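PDB 2GM3: universal stress protein A-like protein from Arabidopsis thaliana, which binds AMP as a member of the universal stress protein family, although its wider cellular role is not established. Local coordinates for residues Thr6-Ala11 with Phe127-Ser132; Val10-Ser15 with His87-Phe92; Leu49-Gln54 with Glu104-Thr109. All coordinates share one frame; numbering follows the deposited sequence.

Contact 1 (Thr6-Ala11 with Phe127-Ser132); sequences TKVMVA and FLVVGS. With AMP (adenosine monophosphate), chain G.
Val8 and Phe127 lie side by side on one face of a parallel sheet, the core of an alpha/beta fold of Rossmann-like type with strand order 3-2-1-4-5. Strand 6-11 is its middle member and 127-132 a direct neighbour. Phe127 CG sits between the backbone N and the carbonyl carbon (chi1 69°), and the ring beyond it fills the hollow beside Thr6 and Val8. Val8 CG1 stands over the ring face, 4.0 Å from its centroid, in a CH-pi contact, while Thr6 CG2 meets the ring edge in plane, 3.7 Å from Phe127 CE2. Trp33 of the second subunit meets the same ring with its plane almost perpendicular, so a large aromatic suits a place where sheet and subunit interface coincide. Farther along this face Val8 CG1 touches Val129 CG2 at 3.6 Å; beta-branched valines are compact and favour extended backbone.

On the other face Met9, present as selenomethionine, runs beside Leu128 in the same direction. Its chain is bent at chi3, and its CE lies 3.6 Å from Leu128 CD1. A long, unbranched apolar side chain can reach both Leu128 and the helix residues Ile116 and Val120.

Four backbone hydrogen bonds join the strands: Phe127 N to Lys7 O, Met9 N to Phe127 O, Val129 N to Met9 O and Ala11 N to Val129 O. Beyond Ala11, the last residue paired here, the AMP ribose bridges the strands: its O2' donates to Ala11 O (2.6 Å) and accepts from Gly131 N (3.0 Å). Glycine suits this place because any CB there would collide with AMP O3'.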
loop_
_atom_site.group_PDB
_atom_site.type_symbol
_atom_site.label_atom_id
_atom_site.label_comp_id
_atom_site.label_asym_id
_atom_site.label_seq_id
_atom_site.Cartn_x
_atom_site.Cartn_y
_atom_site.Cartn_z
ATOM N N THR A 6 -4.096 14.241 -0.675
ATOM C CA THR A 6 -3.149 13.161 -0.559
ATOM C C THR A 6 -2.568 12.868 -1.922
ATOM O O THR A 6 -3.308 12.638 -2.889
ATOM C CB THR A 6 -3.812 11.950 0.058
ATOM O OG1 THR A 6 -4.047 12.224 1.440
ATOM C CG2 THR A 6 -2.930 10.735 -0.061
ATOM N N LYS A 7 -1.241 12.898 -2.011
ATOM C CA LYS A 7 -0.574 12.602 -3.295
ATOM C C LYS A 7 -0.341 11.119 -3.414
ATOM O O LYS A 7 0.414 10.523 -2.662
ATOM C CB LYS A 7 0.749 13.367 -3.482
ATOM C CG LYS A 7 0.657 14.908 -3.340
ATOM C CD LYS A 7 2.058 15.492 -3.156
ATOM C CE LYS A 7 2.078 16.618 -2.107
ATOM N NZ LYS A 7 3.347 16.605 -1.280
ATOM N N VAL A 8 -1.006 10.525 -4.382
ATOM C CA VAL A 8 -0.909 9.121 -4.632
ATOM C C VAL A 8 -0.087 8.904 -5.904
ATOM O O VAL A 8 -0.564 9.194 -7.010
ATOM C CB VAL A 8 -2.310 8.554 -4.841
ATOM C CG1 VAL A 8 -2.267 7.022 -4.948
ATOM C CG2 VAL A 8 -3.226 9.003 -3.722
HETATM N N MSE A 9 1.131 8.372 -5.748
HETATM C CA MSE A 9 1.948 8.009 -6.916
HETATM C C MSE A 9 1.559 6.626 -7.407
HETATM O O MSE A 9 1.501 5.695 -6.607
HETATM C CB MSE A 9 3.428 8.023 -6.581
HETATM C CG MSE A 9 4.276 7.874 -7.856
HETATM SE SE MSE A 9 6.126 8.294 -7.575
HETATM C CE MSE A 9 6.761 6.664 -7.968
ATOM N N VAL A 10 1.274 6.501 -8.696
ATOM C CA VAL A 10 0.802 5.229 -9.269
ATOM C C VAL A 10 1.753 4.859 -10.379
ATOM O O VAL A 10 1.888 5.599 -11.329
ATOM C CB VAL A 10 -0.615 5.339 -9.827
ATOM C CG1 VAL A 10 -1.046 4.019 -10.412
ATOM C CG2 VAL A 10 -1.613 5.768 -8.743
ATOM N N ALA A 11 2.433 3.730 -10.233
ATOM C CA ALA A 11 3.442 3.306 -11.156
ATOM C C ALA A 11 2.732 2.488 -12.231
ATOM O O ALA A 11 2.141 1.442 -11.935
ATOM C CB ALA A 11 4.472 2.470 -10.417
ATOM N N PHE A 127 1.845 8.313 -0.717
ATOM C CA PHE A 127 2.100 6.923 -0.938
ATOM C C PHE A 127 2.267 6.507 -2.382
ATOM O O PHE A 127 1.899 7.241 -3.300
ATOM C CB PHE A 127 1.097 6.030 -0.204
ATOM C CG PHE A 127 -0.320 6.069 -0.720
ATOM C CD1 PHE A 127 -0.840 4.977 -1.389
ATOM C CD2 PHE A 127 -1.161 7.146 -0.439
ATOM C CE1 PHE A 127 -2.180 4.968 -1.825
ATOM C CE2 PHE A 127 -2.466 7.157 -0.863
ATOM C CZ PHE A 127 -2.988 6.067 -1.558
ATOM N N LEU A 128 2.797 5.295 -2.559
ATOM C CA LEU A 128 3.036 4.685 -3.864
ATOM C C LEU A 128 2.092 3.505 -4.056
ATOM O O LEU A 128 1.999 2.627 -3.193
ATOM C CB LEU A 128 4.500 4.196 -3.899
ATOM C CG LEU A 128 5.007 3.351 -5.060
ATOM C CD1 LEU A 128 4.777 4.097 -6.388
ATOM C CD2 LEU A 128 6.441 2.997 -4.899
ATOM N N VAL A 129 1.385 3.490 -5.170
ATOM C CA VAL A 129 0.597 2.334 -5.565
ATOM C C VAL A 129 1.300 1.597 -6.719
ATOM O O VAL A 129 1.649 2.204 -7.739
ATOM C CB VAL A 129 -0.803 2.743 -6.033
ATOM C CG1 VAL A 129 -1.587 1.532 -6.452
ATOM C CG2 VAL A 129 -1.561 3.512 -4.954
ATOM N N VAL A 130 1.518 0.302 -6.536
ATOM C CA VAL A 130 2.031 -0.539 -7.575
ATOM C C VAL A 130 1.107 -1.717 -7.650
ATOM O O VAL A 130 0.575 -2.175 -6.624
ATOM C CB VAL A 130 3.513 -1.034 -7.293
ATOM C CG1 VAL A 130 4.496 0.145 -7.380
ATOM C CG2 VAL A 130 3.625 -1.698 -5.923
ATOM N N GLY A 131 0.898 -2.196 -8.867
ATOM C CA GLY A 131 0.272 -3.469 -9.091
ATOM C C GLY A 131 1.309 -4.519 -8.734
ATOM O O GLY A 131 2.447 -4.177 -8.417
ATOM N N SER A 132 0.914 -5.790 -8.770
ATOM C CA SER A 132 1.823 -6.868 -8.492
ATOM C C SER A 132 1.297 -8.127 -9.139
ATOM O O SER A 132 0.102 -8.392 -9.098
ATOM C CB SER A 132 1.957 -7.070 -6.987
ATOM O OG SER A 132 2.608 -8.309 -6.720
HETATM P P AMP G . 5.696 -6.830 -10.350
HETATM O O1P AMP G . 6.760 -6.657 -11.278
HETATM O O2P AMP G . 4.641 -7.776 -10.787
HETATM O O3P AMP G . 6.046 -7.040 -8.956
HETATM O "O5'" AMP G . 4.893 -5.458 -10.258
HETATM C "C5'" AMP G . 4.209 -4.964 -11.388
HETATM C "C4'" AMP G . 3.972 -3.503 -11.112
HETATM O "O4'" AMP G . 5.227 -2.740 -11.100
HETATM C "C3'" AMP G . 3.123 -2.843 -12.162
HETATM O "O3'" AMP G . 1.728 -3.109 -11.837
HETATM C "C2'" AMP G . 3.471 -1.380 -11.939
HETATM O "O2'" AMP G . 2.675 -0.879 -10.864
HETATM C "C1'" AMP G . 4.942 -1.422 -11.542
HETATM N N9 AMP G . 5.761 -1.320 -12.765
HETATM C C8 AMP G . 6.319 -2.322 -13.484
HETATM N N7 AMP G . 6.982 -1.798 -14.530
HETATM C C5 AMP G . 6.881 -0.466 -14.454
HETATM C C6 AMP G . 7.356 0.610 -15.211
HETATM N N6 AMP G . 8.093 0.453 -16.296
HETATM N N1 AMP G . 7.038 1.841 -14.831
HETATM C C2 AMP G . 6.295 2.092 -13.772
HETATM N N3 AMP G . 5.826 1.111 -13.016
HETATM C C4 AMP G . 6.105 -0.168 -13.332
#

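Contact 2 (Val10-Ser15 with His87-Phe92). With AMP (adenosine monophosphate), chain G.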
loop_
_atom_site.group_PDB
_atom_site.type_symbol
_atom_site.label_atom_id
_atom_site.label_comp_id
_atom_site.label_asym_id
_atom_site.label_seq_id
_atom_site.Cartn_x
_atom_site.Cartn_y
_atom_site.Cartn_z
ATOM N N VAL A 10 1.274 6.501 -8.696
ATOM C CA VAL A 10 0.802 5.229 -9.269
ATOM C C VAL A 10 1.753 4.859 -10.379
ATOM O O VAL A 10 1.888 5.599 -11.329
ATOM C CB VAL A 10 -0.615 5.339 -9.827
ATOM C CG1 VAL A 10 -1.046 4.019 -10.412
ATOM C CG2 VAL A 10 -1.613 5.768 -8.743
ATOM N N ALA A 11 2.433 3.730 -10.233
ATOM C CA ALA A 11 3.442 3.306 -11.156
ATOM C C ALA A 11 2.732 2.488 -12.231
ATOM O O ALA A 11 2.141 1.442 -11.935
ATOM C CB ALA A 11 4.472 2.470 -10.417
ATOM N N VAL A 12 2.785 2.955 -13.478
ATOM C CA VAL A 12 2.034 2.325 -14.569
ATOM C C VAL A 12 2.966 1.849 -15.668
ATOM O O VAL A 12 3.974 2.504 -16.000
ATOM C CB VAL A 12 0.931 3.256 -15.148
ATOM C CG1 VAL A 12 -0.066 3.709 -14.043
ATOM C CG2 VAL A 12 1.508 4.461 -15.824
ATOM N N ASN A 13 2.653 0.680 -16.209
ATOM C CA ASN A 13 3.432 0.125 -17.298
ATOM C C ASN A 13 2.531 -0.531 -18.350
ATOM O O ASN A 13 1.312 -0.686 -18.141
ATOM C CB ASN A 13 4.446 -0.865 -16.757
ATOM C CG ASN A 13 3.793 -2.059 -16.113
ATOM O OD1 ASN A 13 2.815 -1.939 -15.344
ATOM N ND2 ASN A 13 4.325 -3.225 -16.412
ATOM N N ALA A 14 3.149 -0.892 -19.474
ATOM C CA ALA A 14 2.444 -1.432 -20.617
ATOM C C ALA A 14 2.261 -2.936 -20.470
ATOM O O ALA A 14 3.068 -3.584 -19.853
ATOM C CB ALA A 14 3.211 -1.093 -21.911
ATOM N N SER A 15 1.207 -3.487 -21.050
ATOM C CA SER A 15 1.015 -4.922 -21.045
ATOM C C SER A 15 1.923 -5.564 -22.071
ATOM O O SER A 15 2.213 -4.956 -23.102
ATOM C CB SER A 15 -0.421 -5.277 -21.370
ATOM O OG SER A 15 -0.467 -6.597 -21.858
ATOM N N HIS A 87 1.147 7.064 -24.635
ATOM C CA HIS A 87 -0.196 6.487 -24.828
ATOM C C HIS A 87 -0.705 5.903 -23.510
ATOM O O HIS A 87 -1.872 5.962 -23.165
ATOM C CB HIS A 87 -0.147 5.322 -25.823
ATOM C CG HIS A 87 -0.258 5.721 -27.261
ATOM N ND1 HIS A 87 -1.222 6.589 -27.727
ATOM C CD2 HIS A 87 0.448 5.327 -28.349
ATOM C CE1 HIS A 87 -1.092 6.731 -29.038
ATOM N NE2 HIS A 87 -0.095 5.964 -29.441
ATOM N N LEU A 88 0.224 5.324 -22.782
ATOM C CA LEU A 88 -0.039 4.772 -21.500
ATOM C C LEU A 88 -0.510 5.850 -20.507
ATOM O O LEU A 88 -1.548 5.692 -19.841
ATOM C CB LEU A 88 1.246 4.129 -21.011
ATOM C CG LEU A 88 1.231 3.049 -19.960
ATOM C CD1 LEU A 88 0.176 2.008 -20.327
ATOM C CD2 LEU A 88 2.601 2.442 -19.991
ATOM N N LEU A 89 0.269 6.921 -20.396
ATOM C CA LEU A 89 -0.064 8.078 -19.576
ATOM C C LEU A 89 -1.408 8.679 -19.931
ATOM O O LEU A 89 -2.189 9.016 -19.059
ATOM C CB LEU A 89 0.984 9.153 -19.797
ATOM C CG LEU A 89 2.044 9.225 -18.709
ATOM C CD1 LEU A 89 2.410 7.898 -18.094
ATOM C CD2 LEU A 89 3.222 9.974 -19.300
ATOM N N GLU A 90 -1.660 8.825 -21.227
ATOM C CA GLU A 90 -2.900 9.374 -21.711
ATOM C C GLU A 90 -4.124 8.528 -21.313
ATOM O O GLU A 90 -5.196 9.081 -21.007
ATOM C CB GLU A 90 -2.830 9.554 -23.227
ATOM C CG GLU A 90 -4.006 10.289 -23.793
ATOM C CD GLU A 90 -3.905 10.540 -25.281
ATOM O OE1 GLU A 90 -3.027 9.971 -25.965
ATOM O OE2 GLU A 90 -4.728 11.324 -25.785
ATOM N N PHE A 91 -3.970 7.204 -21.315
ATOM C CA PHE A 91 -5.044 6.331 -20.834
ATOM C C PHE A 91 -5.441 6.654 -19.391
ATOM O O PHE A 91 -6.611 6.833 -19.120
ATOM C CB PHE A 91 -4.736 4.831 -21.004
ATOM C CG PHE A 91 -5.737 3.936 -20.309
ATOM C CD1 PHE A 91 -6.908 3.538 -20.959
ATOM C CD2 PHE A 91 -5.511 3.497 -18.982
ATOM C CE1 PHE A 91 -7.857 2.713 -20.302
ATOM C CE2 PHE A 91 -6.453 2.680 -18.317
ATOM C CZ PHE A 91 -7.615 2.283 -18.980
ATOM N N PHE A 92 -4.467 6.806 -18.505
ATOM C CA PHE A 92 -4.756 7.053 -17.092
ATOM C C PHE A 92 -5.180 8.471 -16.789
ATOM O O PHE A 92 -5.983 8.697 -15.891
ATOM C CB PHE A 92 -3.571 6.648 -16.207
ATOM C CG PHE A 92 -3.344 5.172 -16.164
ATOM C CD1 PHE A 92 -2.394 4.581 -16.993
ATOM C CD2 PHE A 92 -4.082 4.363 -15.299
ATOM C CE1 PHE A 92 -2.167 3.200 -16.952
ATOM C CE2 PHE A 92 -3.871 2.977 -15.248
ATOM C CZ PHE A 92 -2.921 2.387 -16.079
HETATM P P AMP G . 5.696 -6.830 -10.350
HETATM O O1P AMP G . 6.760 -6.657 -11.278
HETATM O O2P AMP G . 4.641 -7.776 -10.787
HETATM O O3P AMP G . 6.046 -7.040 -8.956
HETATM O "O5'" AMP G . 4.893 -5.458 -10.258
HETATM C "C5'" AMP G . 4.209 -4.964 -11.388
HETATM C "C4'" AMP G . 3.972 -3.503 -11.112
HETATM O "O4'" AMP G . 5.227 -2.740 -11.100
HETATM C "C3'" AMP G . 3.123 -2.843 -12.162
HETATM O "O3'" AMP G . 1.728 -3.109 -11.837
HETATM C "C2'" AMP G . 3.471 -1.380 -11.939
HETATM O "O2'" AMP G . 2.675 -0.879 -10.864
HETATM C "C1'" AMP G . 4.942 -1.422 -11.542
HETATM N N9 AMP G . 5.761 -1.320 -12.765
HETATM C C8 AMP G . 6.319 -2.322 -13.484
HETATM N N7 AMP G . 6.982 -1.798 -14.530
HETATM C C5 AMP G . 6.881 -0.466 -14.454
HETATM C C6 AMP G . 7.356 0.610 -15.211
HETATM N N6 AMP G . 8.093 0.453 -16.296
HETATM N N1 AMP G . 7.038 1.841 -14.831
HETATM C C2 AMP G . 6.295 2.092 -13.772
HETATM N N3 AMP G . 5.826 1.111 -13.016
HETATM C C4 AMP G . 6.105 -0.168 -13.332
#
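Val12 and Phe92 reach toward each other tip to tip where the first strand of the Rossmann-like sheet gives way to the loop lining the AMP site, and helix 81-99 packs over that junction. Val12 has the most surface buried here. With chi1 at -57°, its CG1 is anti to the carbonyl carbon and stands over the Phe92 ring, 3.7 Å from the centroid, in a CH-pi contact offset toward the rim. Val12 CB presses on the same ring, 3.6 Å from Phe92 CE1. The opposite face of Phe92 is covered by Phe91 CD2, so the ring is held flat between a methyl and an aromatic carbon, and Phe31 of helix 25-39 adds an edge-to-face neighbour. Replacing Phe92 by an alanine would probably leave a gap beneath Val12 CG1 and CB, setting the valine and Phe91 free to shift.

Leu88 sits one helical turn earlier, and its contact is mainly with backbone. CG is anti to the backbone N (chi1 -158°), and CD2 beyond it lies on the peptide link between the next two loop residues, 3.4 Å from both Asn13 C and Ala14 N. Leu88 CD1 is 3.7 Å from Asn13 O. A forked leucine tip can lay its two methyls along one peptide, CD1 by the oxygen and CD2 by the C-N bond, and the small Ala14 side chain, its CB also touching CD2, probably leaves room for this approach.

The loop is thus backed by apolar groups while its other side meets the nucleotide. Asn13 directs its CB away from the helix; its OD1 is hydrogen-bonded to Ser24 OG, and its CB lies 3.4 Å from AMP C5.

Contact 3 (Leu49-Gln54 with Glu104-Thr109); sequences LLLHVQ and EAWIKT. With AMP (adenosine monophosphate), chain G.
Leu51 and Trp106 cross obliquely, with Leu51 CD1 3.5 Å from Trp106 NE1. Trp106 CG lies between the backbone N and the carbonyl carbon (chi1 71°), and the indole beyond it lies over the neighbouring strand: Leu50 O is 3.6 Å above its plane, toward the rim. At the ring edge, near its plane, Leu49 CB lies 3.9 Å from Trp106 CZ3. A wide, flat side chain suits this place because it spans the leucines of that strand, and its polar NE1 is hydrogen-bonded to Glu119 OE2 on helix 112-123, which would help to fix how the ring is turned. Lys108 follows on the same face, laying CG against Leu51 CD1 while its amine leads away.

The opposite face carries Leu50, Ala105, His52 and Ile107. Leu50 CB and Ala105 CB touch at 3.7 Å, and the small alanine suits the closest CA pair between the strands. Ile107 CG1 lies at the edge of the His52 ring, near its plane, and Leu89 of helix 81-99 packs on Ile107 from outside the sheet.

These are strands two and three of the Rossmann-like sheet, joined by a beta-alpha-beta crossover whose main helix is 81-99, helix 71-77 preceding it, with 102-109 outermost in the chain's own sheet. Five backbone hydrogen bonds hold them in parallel register, from Leu50 N to Glu104 O through to Gln54 N to Lys108 O.

Val53 turns its N-H and C=O away from strand 102-109 and toward the nucleotide. Val53 N donates to AMP N1 (2.9 Å, 162° at the hydrogen), and AMP N6 donates to Val53 O (2.8 Å), so the adenine is read by backbone. His52 ND1 beside it is hydrogen-bonded to Val12 O, tying the adenine-binding strand to the loop after strand 6-11.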
loop_
_atom_site.group_PDB
_atom_site.type_symbol
_atom_site.label_atom_id
_atom_site.label_comp_id
_atom_site.label_asym_id
_atom_site.label_seq_id
_atom_site.Cartn_x
_atom_site.Cartn_y
_atom_site.Cartn_z
ATOM N N LEU A 49 -0.419 10.910 -9.075
ATOM C CA LEU A 49 0.830 11.185 -9.775
ATOM C C LEU A 49 1.188 9.909 -10.559
ATOM O O LEU A 49 1.510 8.906 -9.975
ATOM C CB LEU A 49 1.935 11.596 -8.786
ATOM C CG LEU A 49 1.577 12.749 -7.872
ATOM C CD1 LEU A 49 2.579 12.866 -6.779
ATOM C CD2 LEU A 49 1.513 14.062 -8.634
ATOM N N LEU A 50 1.057 9.958 -11.878
ATOM C CA LEU A 50 1.232 8.787 -12.705
ATOM C C LEU A 50 2.632 8.747 -13.251
ATOM O O LEU A 50 3.036 9.642 -13.979
ATOM C CB LEU A 50 0.249 8.813 -13.852
ATOM C CG LEU A 50 -1.235 8.728 -13.522
ATOM C CD1 LEU A 50 -2.006 9.347 -14.618
ATOM C CD2 LEU A 50 -1.644 7.192 -13.323
ATOM N N LEU A 51 3.389 7.724 -12.870
ATOM C CA LEU A 51 4.731 7.591 -13.366
ATOM C C LEU A 51 4.897 6.323 -14.215
ATOM O O LEU A 51 4.559 5.210 -13.773
ATOM C CB LEU A 51 5.710 7.611 -12.217
ATOM C CG LEU A 51 7.118 7.120 -12.541
ATOM C CD1 LEU A 51 7.936 8.119 -13.340
ATOM C CD2 LEU A 51 7.820 6.795 -11.227
ATOM N N HIS A 52 5.441 6.512 -15.421
ATOM C CA HIS A 52 5.865 5.399 -16.257
ATOM C C HIS A 52 7.353 5.403 -16.373
ATOM O O HIS A 52 7.963 6.422 -16.706
ATOM C CB HIS A 52 5.273 5.493 -17.662
ATOM C CG HIS A 52 5.778 4.431 -18.577
ATOM N ND1 HIS A 52 5.463 3.099 -18.412
ATOM C CD2 HIS A 52 6.589 4.496 -19.661
ATOM C CE1 HIS A 52 6.045 2.388 -19.364
ATOM N NE2 HIS A 52 6.715 3.214 -20.148
ATOM N N VAL A 53 7.975 4.266 -16.109
ATOM C CA VAL A 53 9.403 4.181 -16.350
ATOM C C VAL A 53 9.664 3.502 -17.685
ATOM O O VAL A 53 9.216 2.402 -17.928
ATOM C CB VAL A 53 10.151 3.534 -15.186
ATOM C CG1 VAL A 53 11.670 3.634 -15.371
ATOM C CG2 VAL A 53 9.781 4.251 -13.928
ATOM N N GLN A 54 10.378 4.190 -18.546
ATOM C CA GLN A 54 10.684 3.691 -19.891
ATOM C C GLN A 54 12.100 3.086 -19.953
ATOM O O GLN A 54 13.059 3.641 -19.403
ATOM C CB GLN A 54 10.533 4.863 -20.859
ATOM C CG GLN A 54 10.557 4.556 -22.307
ATOM C CD GLN A 54 11.153 5.713 -23.114
ATOM O OE1 GLN A 54 10.853 6.890 -22.867
ATOM N NE2 GLN A 54 12.002 5.376 -24.079
ATOM N N GLU A 104 -1.103 14.286 -12.358
ATOM C CA GLU A 104 0.090 14.655 -13.076
ATOM C C GLU A 104 0.703 13.387 -13.589
ATOM O O GLU A 104 0.805 12.406 -12.863
ATOM C CB GLU A 104 1.066 15.334 -12.141
ATOM C CG GLU A 104 0.603 16.702 -11.753
ATOM C CD GLU A 104 1.726 17.578 -11.213
ATOM O OE1 GLU A 104 2.664 17.069 -10.555
ATOM O OE2 GLU A 104 1.660 18.790 -11.455
ATOM N N ALA A 105 1.128 13.387 -14.838
ATOM C CA ALA A 105 1.685 12.166 -15.399
ATOM C C ALA A 105 2.953 12.491 -16.141
ATOM O O ALA A 105 3.017 13.475 -16.865
ATOM C CB ALA A 105 0.681 11.496 -16.324
ATOM N N TRP A 106 3.972 11.657 -15.946
ATOM C CA TRP A 106 5.222 11.856 -16.664
ATOM C C TRP A 106 5.998 10.563 -16.798
ATOM O O TRP A 106 5.651 9.519 -16.193
ATOM C CB TRP A 106 6.060 12.919 -15.986
ATOM C CG TRP A 106 6.611 12.465 -14.723
ATOM C CD1 TRP A 106 7.864 12.007 -14.507
ATOM C CD2 TRP A 106 5.930 12.391 -13.470
ATOM N NE1 TRP A 106 8.008 11.640 -13.212
ATOM C CE2 TRP A 106 6.842 11.878 -12.540
ATOM C CE3 TRP A 106 4.637 12.726 -13.044
ATOM C CZ2 TRP A 106 6.517 11.685 -11.178
ATOM C CZ3 TRP A 106 4.314 12.548 -11.689
ATOM C CH2 TRP A 106 5.250 12.016 -10.777
ATOM N N ILE A 107 7.064 10.657 -17.588
ATOM C CA ILE A 107 7.909 9.535 -17.907
ATOM C C ILE A 107 9.317 9.824 -17.422
ATOM O O ILE A 107 9.803 10.939 -17.560
ATOM C CB ILE A 107 7.900 9.309 -19.428
ATOM C CG1 ILE A 107 6.485 8.867 -19.847
ATOM C CG2 ILE A 107 8.978 8.277 -19.819
ATOM C CD1 ILE A 107 6.209 8.739 -21.339
ATOM N N LYS A 108 9.938 8.819 -16.811
ATOM C CA LYS A 108 11.352 8.834 -16.502
ATOM C C LYS A 108 11.999 7.645 -17.188
ATOM O O LYS A 108 11.316 6.683 -17.542
ATOM C CB LYS A 108 11.542 8.778 -14.990
ATOM C CG LYS A 108 11.159 10.069 -14.271
ATOM C CD LYS A 108 12.203 11.168 -14.481
ATOM C CE LYS A 108 11.762 12.469 -13.848
ATOM N NZ LYS A 108 12.667 13.606 -14.249
ATOM N N THR A 109 13.301 7.694 -17.389
ATOM C CA THR A 109 14.005 6.614 -18.060
ATOM C C THR A 109 14.922 5.864 -17.084
ATOM O O THR A 109 15.453 6.453 -16.137
ATOM C CB THR A 109 14.800 7.189 -19.287
ATOM O OG1 THR A 109 13.893 7.870 -20.166
ATOM C CG2 THR A 109 15.533 6.096 -20.088
HETATM P P AMP G . 5.696 -6.830 -10.350
HETATM O O1P AMP G . 6.760 -6.657 -11.278
HETATM O O2P AMP G . 4.641 -7.776 -10.787
HETATM O O3P AMP G . 6.046 -7.040 -8.956
HETATM O "O5'" AMP G . 4.893 -5.458 -10.258
HETATM C "C5'" AMP G . 4.209 -4.964 -11.388
HETATM C "C4'" AMP G . 3.972 -3.503 -11.112
HETATM O "O4'" AMP G . 5.227 -2.740 -11.100
HETATM C "C3'" AMP G . 3.123 -2.843 -12.162
HETATM O "O3'" AMP G . 1.728 -3.109 -11.837
HETATM C "C2'" AMP G . 3.471 -1.380 -11.939
HETATM O "O2'" AMP G . 2.675 -0.879 -10.864
HETATM C "C1'" AMP G . 4.942 -1.422 -11.542
HETATM N N9 AMP G . 5.761 -1.320 -12.765
HETATM C C8 AMP G . 6.319 -2.322 -13.484
HETATM N N7 AMP G . 6.982 -1.798 -14.530
HETATM C C5 AMP G . 6.881 -0.466 -14.454
HETATM C C6 AMP G . 7.356 0.610 -15.211
HETATM N N6 AMP G . 8.093 0.453 -16.296
HETATM N N1 AMP G . 7.038 1.841 -14.831
HETATM C C2 AMP G . 6.295 2.092 -13.772
HETATM N N3 AMP G . 5.826 1.111 -13.016
HETATM C C4 AMP G . 6.105 -0.168 -13.332
#

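Overall arrangement
From the N terminus, strand 6-11 enters contact 1 first, but its partner 127-132 arrives only after more than a hundred residues, so contact 1 closes the longest loop and encloses contact 3 entirely. Contact 2 sets out from the end of that strand, sharing Val10 and Ala11, and closes at helix 81-99. Contact 3 opens at 49-54, within that loop, and ends at 104-109, beyond it; contacts 2 and 3 therefore cross. Together they bind 6-11 to 127-132, 46-54 to 102-109, and helix 81-99 to the loop after 6-11. Strands 6-11 and 46-54 also pair directly, making four neighbouring strands of one sheet, three of which, 6-11, 46-54 and 127-132, meet AMP near their C-terminal ends.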